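Local structure of 3-dehydroshikimate dehydratase (Pseudomonas putida, 5HMQ) at residues F526-I531 and F600-R605. The protein converts 3-dehydroshikimate to protocatechuate and water with the help of a divalent metal ion, in the breakdown of quinate and shikimate. Residues are numbered along the deposited sequence; the frame is centred on the assembly and turned at random.
Sequences FDCDDI and FEIIQR. With MG (magnesium ion), chain L.
Phe526, Gln604 and Ile531 bury the most surface where these two parallel strands run side by side and then part. CE2 of Phe526 lies 3.4 Å from CD2 of Phe600, the rings rim to rim with planes only 18° apart; flat, apolar rings suit this buried sheet face, which Ile602 shares. Phe526 is also gripped through its backbone, N to Glu601 O (2.8 Å) and O to Ile603 N (2.8 Å). Around Asp529 the segment 526-531 leaves the strand path and enters a helix, with water 1 bridging Cys528 O and Arg605 N. Here Gln604, its CG anti to the backbone N (chi1 -178°) and its chain extended, reaches far enough for OE1 to accept the Ile531 N-H (2.8 Å). A long, neutral amide thus takes up a backbone N-H at the start of helix 531-541, whose N-cap, Asp530, accepts the Arg533 N-H through OD1. Ile531 lays apolar CD1 against Ile602 CG2 (4.1 Å). Glu601 OE1 binds magnesium (2.3 Å) with His445 and His523, the metal triad of this vicinal-oxygen-chelate domain, separate from the barrel's catalytic metal; OE2 is hydrogen-bonded to His588 ND1. Strand 520-528 lies between 440-450 and 599-606, and strand 585-590 flanks the latter antiparallel.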
loop_
_atom_site.group_PDB
_atom_site.type_symbol
_atom_site.label_atom_id
_atom_site.label_comp_id
_atom_site.label_asym_id
_atom_site.label_seq_id
_atom_site.Cartn_x
_atom_site.Cartn_y
_atom_site.Cartn_z
ATOM N N PHE C 526 -3.984 10.203 -29.222
ATOM C CA PHE C 526 -4.368 11.285 -30.116
ATOM C C PHE C 526 -5.303 10.748 -31.192
ATOM O O PHE C 526 -5.153 9.608 -31.645
ATOM C CB PHE C 526 -3.140 11.923 -30.768
ATOM C CG PHE C 526 -2.019 12.211 -29.809
ATOM C CD1 PHE C 526 -2.129 13.226 -28.872
ATOM C CD2 PHE C 526 -0.844 11.477 -29.858
ATOM C CE1 PHE C 526 -1.097 13.495 -27.995
ATOM C CE2 PHE C 526 0.194 11.743 -28.985
ATOM C CZ PHE C 526 0.068 12.752 -28.053
ATOM N N ASP C 527 -6.262 11.566 -31.608
ATOM C CA ASP C 527 -7.184 11.172 -32.661
ATOM C C ASP C 527 -6.796 11.837 -33.978
ATOM O O ASP C 527 -6.012 12.789 -34.017
ATOM C CB ASP C 527 -8.635 11.509 -32.285
ATOM C CG ASP C 527 -8.922 13.007 -32.280
ATOM O OD1 ASP C 527 -7.971 13.818 -32.262
ATOM O OD2 ASP C 527 -10.117 13.373 -32.280
ATOM N N CYS C 528 -7.350 11.307 -35.065
ATOM C CA CYS C 528 -7.076 11.820 -36.398
ATOM C C CYS C 528 -8.260 11.495 -37.293
ATOM O O CYS C 528 -9.165 10.750 -36.913
ATOM C CB CYS C 528 -5.786 11.230 -36.977
ATOM S SG CYS C 528 -5.868 9.452 -37.297
ATOM N N ASP C 529 -8.248 12.070 -38.495
ATOM C CA ASP C 529 -9.324 11.812 -39.447
ATOM C C ASP C 529 -9.085 10.532 -40.240
ATOM O O ASP C 529 -10.033 9.798 -40.535
ATOM C CB ASP C 529 -9.481 12.998 -40.399
ATOM C CG ASP C 529 -9.965 14.248 -39.693
ATOM O OD1 ASP C 529 -10.709 14.118 -38.698
ATOM O OD2 ASP C 529 -9.596 15.359 -40.131
ATOM N N ASP C 530 -7.832 10.236 -40.573
ATOM C CA ASP C 530 -7.489 9.142 -41.477
ATOM C C ASP C 530 -6.397 8.309 -40.821
ATOM O O ASP C 530 -5.237 8.733 -40.768
ATOM C CB ASP C 530 -7.028 9.681 -42.834
ATOM C CG ASP C 530 -6.848 8.588 -43.881
ATOM O OD1 ASP C 530 -6.620 7.414 -43.515
ATOM O OD2 ASP C 530 -6.913 8.914 -45.085
ATOM N N ILE C 531 -6.764 7.121 -40.336
ATOM C CA ILE C 531 -5.802 6.279 -39.630
ATOM C C ILE C 531 -4.694 5.824 -40.573
ATOM O O ILE C 531 -3.521 5.755 -40.187
ATOM C CB ILE C 531 -6.519 5.085 -38.965
ATOM C CG1 ILE C 531 -5.548 4.292 -38.085
ATOM C CG2 ILE C 531 -7.179 4.182 -40.002
ATOM C CD1 ILE C 531 -5.095 5.036 -36.844
ATOM N N PHE C 600 2.454 5.840 -26.893
ATOM C CA PHE C 600 1.476 6.699 -27.539
ATOM C C PHE C 600 0.501 5.863 -28.354
ATOM O O PHE C 600 0.781 4.719 -28.724
ATOM C CB PHE C 600 2.154 7.742 -28.434
ATOM C CG PHE C 600 2.992 8.730 -27.678
ATOM C CD1 PHE C 600 4.336 8.492 -27.461
ATOM C CD2 PHE C 600 2.432 9.892 -27.177
ATOM C CE1 PHE C 600 5.111 9.400 -26.763
ATOM C CE2 PHE C 600 3.202 10.804 -26.477
ATOM C CZ PHE C 600 4.543 10.556 -26.270
ATOM N N GLU C 601 -0.659 6.456 -28.628
ATOM C CA GLU C 601 -1.722 5.804 -29.372
ATOM C C GLU C 601 -2.332 6.806 -30.338
ATOM O O GLU C 601 -2.542 7.970 -29.985
ATOM C CB GLU C 601 -2.803 5.248 -28.434
ATOM C CG GLU C 601 -3.992 4.626 -29.149
ATOM C CD GLU C 601 -5.070 4.153 -28.192
ATOM O OE1 GLU C 601 -5.011 4.524 -27.000
ATOM O OE2 GLU C 601 -5.978 3.413 -28.630
ATOM N N ILE C 602 -2.597 6.351 -31.561
ATOM C CA ILE C 602 -3.296 7.130 -32.576
ATOM C C ILE C 602 -4.588 6.402 -32.911
ATOM O O ILE C 602 -4.563 5.206 -33.219
ATOM C CB ILE C 602 -2.436 7.326 -33.838
ATOM C CG1 ILE C 602 -1.131 8.044 -33.492
ATOM C CG2 ILE C 602 -3.220 8.064 -34.913
ATOM C CD1 ILE C 602 -0.112 8.040 -34.610
ATOM N N ILE C 603 -5.712 7.117 -32.843
ATOM C CA ILE C 603 -7.025 6.515 -33.025
ATOM C C ILE C 603 -7.808 7.279 -34.086
ATOM O O ILE C 603 -7.563 8.457 -34.353
ATOM C CB ILE C 603 -7.841 6.462 -31.713
ATOM C CG1 ILE C 603 -8.325 7.859 -31.328
ATOM C CG2 ILE C 603 -7.023 5.862 -30.590
ATOM C CD1 ILE C 603 -9.441 7.854 -30.310
ATOM N N GLN C 604 -8.757 6.573 -34.698
ATOM C CA GLN C 604 -9.788 7.172 -35.537
ATOM C C GLN C 604 -11.133 6.627 -35.087
ATOM O O GLN C 604 -11.351 5.411 -35.116
ATOM C CB GLN C 604 -9.555 6.871 -37.019
ATOM C CG GLN C 604 -10.576 7.519 -37.942
ATOM C CD GLN C 604 -10.514 6.971 -39.356
ATOM O OE1 GLN C 604 -9.465 6.514 -39.811
ATOM N NE2 GLN C 604 -11.640 7.010 -40.056
ATOM N N ARG C 605 -12.028 7.515 -34.666
ATOM C CA ARG C 605 -13.368 7.126 -34.250
ATOM C C ARG C 605 -14.329 7.316 -35.414
ATOM O O ARG C 605 -14.350 8.381 -36.039
ATOM C CB ARG C 605 -13.816 7.948 -33.042
ATOM C CG ARG C 605 -12.821 7.902 -31.901
ATOM C CD ARG C 605 -13.357 8.572 -30.656
ATOM N NE ARG C 605 -13.844 7.575 -29.712
ATOM C CZ ARG C 605 -13.191 7.209 -28.616
ATOM N NH1 ARG C 605 -12.029 7.765 -28.320
ATOM N NH2 ARG C 605 -13.701 6.287 -27.814
HETATM MG MG MG L . -6.252 3.966 -25.155
HETATM O O HOH W 1 -11.456 10.078 -35.123
HETATM O O HOH W 2 -7.752 3.373 -26.455
HETATM O O HOH W 3 -7.498 3.362 -23.228
HETATM O O HOH W 4 -5.658 1.982 -25.119
#